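Local atomic coordinates of glutamine amidotransferase type-2 domain-containing protein (Pseudomonas aeruginosa PAO1, PDB entry 1TE5), a protein that is predicted to act as a class II glutamine amidotransferase of the Ntn-hydrolase clan, probably releasing ammonia from glutamine for transfer to an acceptor that is not known. Residues A[187-197]-A[217-228]. Numbering follows the deposited sequence.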
ATOM      1  N   LYS A 187      13.948  11.725 -20.813  1.00 35.52           N
ATOM      2  CA  LYS A 187      14.994  10.725 -20.819  1.00 34.45           C
ATOM      3  C   LYS A 187      14.615   9.532 -19.969  1.00 32.75           C
ATOM      4  O   LYS A 187      13.967   9.665 -18.928  1.00 29.93           O
ATOM      5  CB  LYS A 187      16.327  11.306 -20.343  1.00 38.46           C
ATOM      6  CG  LYS A 187      16.249  12.168 -19.092  1.00 45.66           C
ATOM      7  CD  LYS A 187      17.610  12.340 -18.408  1.00 51.10           C
ATOM      8  CE  LYS A 187      18.708  12.847 -19.344  1.00 55.35           C
ATOM      9  NZ  LYS A 187      19.279  11.794 -20.244  1.00 58.02           N
ATOM     10  N   LEU A 188      15.025   8.363 -20.437  1.00 30.66           N
ATOM     11  CA  LEU A 188      14.769   7.093 -19.774  1.00 31.70           C
ATOM     12  C   LEU A 188      15.750   6.121 -20.420  1.00 30.56           C
ATOM     13  O   LEU A 188      16.148   6.309 -21.563  1.00 29.82           O
ATOM     14  CB  LEU A 188      13.326   6.653 -20.035  1.00 29.84           C
ATOM     15  CG  LEU A 188      12.773   5.529 -19.168  1.00 29.56           C
ATOM     16  CD1 LEU A 188      12.699   5.992 -17.717  1.00 25.19           C
ATOM     17  CD2 LEU A 188      11.404   5.132 -19.682  1.00 23.09           C
ATOM     18  N   ALA A 189      16.160   5.099 -19.691  1.00 30.22           N
ATOM     19  CA  ALA A 189      17.105   4.137 -20.231  1.00 28.86           C
ATOM     20  C   ALA A 189      16.874   2.763 -19.617  1.00 28.01           C
ATOM     21  O   ALA A 189      16.133   2.630 -18.637  1.00 30.46           O
ATOM     22  CB  ALA A 189      18.530   4.609 -19.947  1.00 26.47           C
ATOM     23  N   TYR A 190      17.520   1.742 -20.173  1.00 27.51           N
ATOM     24  CA  TYR A 190      17.374   0.390 -19.648  1.00 26.76           C
ATOM     25  C   TYR A 190      18.550  -0.511 -19.989  1.00 26.52           C
ATOM     26  O   TYR A 190      19.397  -0.165 -20.808  1.00 28.31           O
ATOM     27  CB  TYR A 190      16.070  -0.243 -20.159  1.00 26.26           C
ATOM     28  CG  TYR A 190      15.998  -0.430 -21.666  1.00 26.81           C
ATOM     29  CD1 TYR A 190      16.517  -1.580 -22.274  1.00 27.26           C
ATOM     30  CD2 TYR A 190      15.396   0.533 -22.482  1.00 27.02           C
ATOM     31  CE1 TYR A 190      16.437  -1.767 -23.657  1.00 28.58           C
ATOM     32  CE2 TYR A 190      15.309   0.352 -23.869  1.00 26.95           C
ATOM     33  CZ  TYR A 190      15.831  -0.800 -24.447  1.00 29.49           C
ATOM     34  OH  TYR A 190      15.736  -0.983 -25.813  1.00 35.08           O
ATOM     35  N   ILE A 191      18.617  -1.651 -19.316  1.00 24.40           N
ATOM     36  CA  ILE A 191      19.655  -2.635 -19.576  1.00 25.38           C
ATOM     37  C   ILE A 191      19.168  -4.028 -19.188  1.00 26.91           C
ATOM     38  O   ILE A 191      18.750  -4.255 -18.050  1.00 27.37           O
ATOM     39  CB  ILE A 191      20.990  -2.313 -18.859  1.00 26.00           C
ATOM     40  CG1 ILE A 191      22.058  -3.330 -19.280  1.00 30.81           C
ATOM     41  CG2 ILE A 191      20.818  -2.336 -17.340  1.00 24.77           C
ATOM     42  CD1 ILE A 191      23.437  -3.006 -18.784  1.00 33.83           C
ATOM     43  N   THR A 192      19.208  -4.949 -20.146  1.00 26.96           N
ATOM     44  CA  THR A 192      18.771  -6.312 -19.906  1.00 28.68           C
ATOM     45  C   THR A 192      19.983  -7.166 -19.608  1.00 29.31           C
ATOM     46  O   THR A 192      20.983  -7.095 -20.317  1.00 29.64           O
ATOM     47  CB  THR A 192      18.071  -6.899 -21.134  1.00 27.53           C
ATOM     48  OG1 THR A 192      17.085  -5.980 -21.614  1.00 29.24           O
ATOM     49  CG2 THR A 192      17.400  -8.218 -20.783  1.00 28.74           C
ATOM     50  N   ARG A 193      19.890  -7.983 -18.569  1.00 31.20           N
ATOM     51  CA  ARG A 193      20.983  -8.855 -18.182  1.00 31.83           C
ATOM     52  C   ARG A 193      20.509 -10.292 -18.314  1.00 31.13           C
ATOM     53  O   ARG A 193      19.488 -10.663 -17.749  1.00 30.95           O
ATOM     54  CB  ARG A 193      21.408  -8.543 -16.745  1.00 37.51           C
ATOM     55  CG  ARG A 193      21.972  -7.129 -16.581  1.00 43.89           C
ATOM     56  CD  ARG A 193      21.947  -6.650 -15.137  1.00 48.30           C
ATOM     57  NE  ARG A 193      22.767  -7.470 -14.248  1.00 52.77           N
ATOM     58  CZ  ARG A 193      22.303  -8.106 -13.173  1.00 56.81           C
ATOM     59  NH1 ARG A 193      23.127  -8.825 -12.418  1.00 56.01           N
ATOM     60  NH2 ARG A 193      21.013  -8.039 -12.857  1.00 59.62           N
ATOM     61  N   ARG A 194      21.225 -11.086 -19.104  1.00 30.37           N
ATOM     62  CA  ARG A 194      20.864 -12.482 -19.318  1.00 31.74           C
ATOM     63  C   ARG A 194      21.815 -13.446 -18.638  1.00 30.81           C
ATOM     64  O   ARG A 194      23.024 -13.279 -18.715  1.00 32.69           O
ATOM     65  CB  ARG A 194      20.828 -12.771 -20.812  1.00 33.60           C
ATOM     66  CG  ARG A 194      19.779 -11.966 -21.512  1.00 35.29           C
ATOM     67  CD  ARG A 194      20.002 -11.859 -22.997  1.00 34.96           C
ATOM     68  NE  ARG A 194      19.017 -10.951 -23.572  1.00 35.86           N
ATOM     69  CZ  ARG A 194      17.719 -11.220 -23.645  1.00 34.76           C
ATOM     70  NH1 ARG A 194      16.886 -10.334 -24.172  1.00 37.11           N
ATOM     71  NH2 ARG A 194      17.258 -12.389 -23.216  1.00 34.57           N
ATOM     72  N   ALA A 195      21.264 -14.460 -17.985  1.00 28.53           N
ATOM     73  CA  ALA A 195      22.076 -15.456 -17.299  1.00 32.90           C
ATOM     74  C   ALA A 195      23.031 -16.114 -18.288  1.00 35.83           C
ATOM     75  O   ALA A 195      22.667 -16.381 -19.437  1.00 37.63           O
ATOM     76  CB  ALA A 195      21.194 -16.500 -16.642  1.00 28.95           C
ATOM     77  N   PRO A 196      24.277 -16.374 -17.860  1.00 38.79           N
ATOM     78  CA  PRO A 196      24.788 -16.079 -16.520  1.00 39.59           C
ATOM     79  C   PRO A 196      25.259 -14.630 -16.361  1.00 39.39           C
ATOM     80  O   PRO A 196      25.783 -14.017 -17.302  1.00 40.17           O
ATOM     81  CB  PRO A 196      25.958 -17.040 -16.400  1.00 39.87           C
ATOM     82  CG  PRO A 196      26.542 -16.972 -17.778  1.00 41.13           C
ATOM     83  CD  PRO A 196      25.312 -17.037 -18.677  1.00 39.56           C
ATOM     84  N   PHE A 197      25.041 -14.091 -15.169  1.00 38.25           N
ATOM     85  CA  PHE A 197      25.465 -12.740 -14.846  1.00 36.08           C
ATOM     86  C   PHE A 197      25.874 -12.688 -13.374  1.00 35.69           C
ATOM     87  O   PHE A 197      25.401 -13.483 -12.564  1.00 35.93           O
ATOM     88  CB  PHE A 197      24.371 -11.710 -15.182  1.00 33.97           C
ATOM     89  CG  PHE A 197      23.021 -12.019 -14.595  1.00 30.41           C
ATOM     90  CD1 PHE A 197      22.799 -11.940 -13.225  1.00 28.71           C
ATOM     91  CD2 PHE A 197      21.957 -12.347 -15.419  1.00 30.40           C
ATOM     92  CE1 PHE A 197      21.542 -12.182 -12.689  1.00 28.65           C
ATOM     93  CE2 PHE A 197      20.690 -12.590 -14.889  1.00 29.54           C
ATOM     94  CZ  PHE A 197      20.486 -12.507 -13.523  1.00 29.40           C
ATOM     95  N   PRO A 217      19.797 -20.842 -14.840  1.00 35.66           N
ATOM     96  CA  PRO A 217      20.551 -20.533 -16.059  1.00 34.34           C
ATOM     97  C   PRO A 217      19.717 -19.853 -17.146  1.00 35.16           C
ATOM     98  O   PRO A 217      20.211 -19.601 -18.248  1.00 34.84           O
ATOM     99  CB  PRO A 217      21.047 -21.905 -16.503  1.00 36.17           C
ATOM    100  CG  PRO A 217      19.973 -22.816 -16.026  1.00 36.21           C
ATOM    101  CD  PRO A 217      19.681 -22.295 -14.644  1.00 34.98           C
ATOM    102  N   ASP A 218      18.457 -19.559 -16.830  1.00 35.09           N
ATOM    103  CA  ASP A 218      17.556 -18.914 -17.780  1.00 32.34           C
ATOM    104  C   ASP A 218      17.044 -17.564 -17.300  1.00 31.18           C
ATOM    105  O   ASP A 218      16.052 -17.064 -17.816  1.00 29.49           O
ATOM    106  CB  ASP A 218      16.361 -19.822 -18.088  1.00 35.89           C
ATOM    107  CG  ASP A 218      16.774 -21.236 -18.427  1.00 38.12           C
ATOM    108  OD1 ASP A 218      16.465 -22.150 -17.634  1.00 42.82           O
ATOM    109  OD2 ASP A 218      17.413 -21.424 -19.483  1.00 38.89           O
ATOM    110  N   ASP A 219      17.723 -16.970 -16.326  1.00 30.77           N
ATOM    111  CA  ASP A 219      17.315 -15.671 -15.809  1.00 28.02           C
ATOM    112  C   ASP A 219      17.457 -14.526 -16.814  1.00 27.20           C
ATOM    113  O   ASP A 219      18.402 -14.468 -17.605  1.00 25.12           O
ATOM    114  CB  ASP A 219      18.125 -15.310 -14.566  1.00 29.00           C
ATOM    115  CG  ASP A 219      17.704 -16.084 -13.342  1.00 32.86           C
ATOM    116  OD1 ASP A 219      18.018 -15.618 -12.227  1.00 34.95           O
ATOM    117  OD2 ASP A 219      17.060 -17.146 -13.478  1.00 36.46           O
ATOM    118  N   VAL A 220      16.503 -13.611 -16.767  1.00 25.33           N
ATOM    119  CA  VAL A 220      16.521 -12.422 -17.605  1.00 24.91           C
ATOM    120  C   VAL A 220      15.940 -11.329 -16.713  1.00 26.02           C
ATOM    121  O   VAL A 220      14.817 -11.453 -16.216  1.00 26.68           O
ATOM    122  CB  VAL A 220      15.657 -12.562 -18.903  1.00 23.48           C
ATOM    123  CG1 VAL A 220      15.694 -11.255 -19.713  1.00 25.04           C
ATOM    124  CG2 VAL A 220      16.144 -13.712 -19.758  1.00 21.53           C
ATOM    125  N   VAL A 221      16.747 -10.310 -16.428  1.00 25.07           N
ATOM    126  CA  VAL A 221      16.302  -9.203 -15.594  1.00 25.13           C
ATOM    127  C   VAL A 221      16.666  -7.872 -16.231  1.00 24.47           C
ATOM    128  O   VAL A 221      17.818  -7.638 -16.595  1.00 24.36           O
ATOM    129  CB  VAL A 221      16.815  -9.326 -14.116  1.00 26.30           C
ATOM    130  CG1 VAL A 221      17.727 -10.523 -13.949  1.00 27.08           C
ATOM    131  CG2 VAL A 221      17.500  -8.055 -13.661  1.00 27.06           C
ATOM    132  N   THR A 222      15.656  -7.021 -16.375  1.00 24.36           N
ATOM    133  CA  THR A 222      15.812  -5.707 -16.975  1.00 21.10           C
ATOM    134  C   THR A 222      15.590  -4.592 -15.980  1.00 21.92           C
ATOM    135  O   THR A 222      14.632  -4.609 -15.213  1.00 23.90           O
ATOM    136  CB  THR A 222      14.830  -5.516 -18.126  1.00 23.58           C
ATOM    137  OG1 THR A 222      15.186  -6.403 -19.185  1.00 20.99           O
ATOM    138  CG2 THR A 222      14.848  -4.071 -18.638  1.00 22.01           C
ATOM    139  N   VAL A 223      16.503  -3.630 -15.981  1.00 22.23           N
ATOM    140  CA  VAL A 223      16.413  -2.483 -15.096  1.00 22.77           C
ATOM    141  C   VAL A 223      16.145  -1.265 -15.965  1.00 24.81           C
ATOM    142  O   VAL A 223      16.699  -1.146 -17.061  1.00 26.34           O
ATOM    143  CB  VAL A 223      17.724  -2.282 -14.305  1.00 24.72           C
ATOM    144  CG1 VAL A 223      17.573  -1.120 -13.317  1.00 24.28           C
ATOM    145  CG2 VAL A 223      18.099  -3.574 -13.578  1.00 23.90           C
ATOM    146  N   ILE A 224      15.244  -0.402 -15.508  1.00 26.98           N
ATOM    147  CA  ILE A 224      14.886   0.821 -16.225  1.00 25.90           C
ATOM    148  C   ILE A 224      15.108   1.991 -15.256  1.00 26.68           C
ATOM    149  O   ILE A 224      14.707   1.923 -14.097  1.00 25.07           O
ATOM    150  CB  ILE A 224      13.408   0.782 -16.675  1.00 24.52           C
ATOM    151  CG1 ILE A 224      13.139  -0.504 -17.460  1.00 24.57           C
ATOM    152  CG2 ILE A 224      13.089   1.985 -17.539  1.00 25.98           C
ATOM    153  CD1 ILE A 224      11.736  -0.985 -17.342  1.00 22.89           C
ATOM    154  N   ALA A 225      15.801   3.028 -15.712  1.00 28.43           N
ATOM    155  CA  ALA A 225      16.073   4.190 -14.880  1.00 32.58           C
ATOM    156  C   ALA A 225      15.969   5.436 -15.728  1.00 32.22           C
ATOM    157  O   ALA A 225      15.848   5.337 -16.947  1.00 35.07           O
ATOM    158  CB  ALA A 225      17.455   4.088 -14.272  1.00 28.81           C
ATOM    159  N   THR A 226      15.963   6.603 -15.088  1.00 31.45           N
ATOM    160  CA  THR A 226      15.884   7.869 -15.817  1.00 30.90           C
ATOM    161  C   THR A 226      17.144   8.003 -16.667  1.00 34.28           C
ATOM    162  O   THR A 226      17.126   8.601 -17.745  1.00 34.79           O
ATOM    163  CB  THR A 226      15.739   9.077 -14.859  1.00 28.71           C
ATOM    164  OG1 THR A 226      14.392   9.145 -14.368  1.00 29.93           O
ATOM    165  CG2 THR A 226      16.081  10.382 -15.561  1.00 31.35           C
ATOM    166  N   GLU A 227      18.240   7.437 -16.168  1.00 36.46           N
ATOM    167  CA  GLU A 227      19.519   7.438 -16.868  1.00 41.01           C
ATOM    168  C   GLU A 227      20.402   6.355 -16.265  1.00 40.60           C
ATOM    169  O   GLU A 227      20.241   6.000 -15.098  1.00 41.20           O
ATOM    170  CB  GLU A 227      20.199   8.805 -16.785  1.00 44.57           C
ATOM    171  CG  GLU A 227      20.590   9.242 -15.390  1.00 51.79           C
ATOM    172  CD  GLU A 227      21.066  10.687 -15.339  1.00 58.22           C
ATOM    173  OE1 GLU A 227      21.225  11.207 -14.212  1.00 61.60           O
ATOM    174  OE2 GLU A 227      21.272  11.307 -16.411  1.00 57.40           O
ATOM    175  N   PRO A 228      21.316   5.790 -17.068  1.00 41.45           N
ATOM    176  CA  PRO A 228      22.226   4.735 -16.620  1.00 42.08           C
ATOM    177  C   PRO A 228      22.764   4.961 -15.214  1.00 44.48           C
ATOM    178  O   PRO A 228      23.113   6.082 -14.840  1.00 44.61           O
ATOM    179  CB  PRO A 228      23.335   4.787 -17.668  1.00 41.66           C
ATOM    180  CG  PRO A 228      22.573   5.079 -18.912  1.00 42.08           C
ATOM    181  CD  PRO A 228      21.618   6.174 -18.462  1.00 42.31           C
TER
HETATM  182  O   HOH W   1      12.665  10.038 -16.282  1.00 54.95           O
HETATM  183  O   HOH W   2      18.553   8.192 -20.475  1.00 42.14           O
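Strands 188-194 and 220-225 are antiparallel neighbours in one of the two large sheets of the Ntn-hydrolase fold. Paired backbone bonds join A189 to A225, I191 to V223 and R193 to V221. A189 N reaches A225 O at 2.8 Å, nearly in line with the carbonyl. One more bond, from A195 N to D219 O (2.9 Å), carries the pairing past the end of strand 188-194. Strand 4-9 flanks 220-225, and strand 236-238 flanks 188-194.

One face bears Y190, T192, R194, V220, T222 and I224 and looks toward strands 180-183 and 243-247. W246 touches T192, T222 and I224 and meets the Y190 ring edge-to-face; L180 and T182 touch I224. L188 CG packs on I224 CG2 at 3.9 Å. T192 OG1 lies 3.1 Å from T222 OG1, which is also bonded to G249 O. T192 CG2 sits anti to the backbone N, touches V220 CG1 at 3.6 Å and lies over the rim of one face of the R194 guanidinium. R194 itself runs alongside V220 to a salt bridge with E250.

On the face that carries V221, F197 from the following loop brings CZ to 3.4 Å from V221 CG1. F197 CG stands between its backbone N and carbonyl carbon (chi1 52°), which turns the ring back over V221 and D219 CB. The R193 guanidinium edge meets V221 CG2, while one of its faces lies by F197 CG. At the far end a water links K187 O to T226 OG1, which also bonds L4 N.

Main-chain bonds thus fix the register, while apolar contacts and the polar links to G249 and E250 together connect the two sheets.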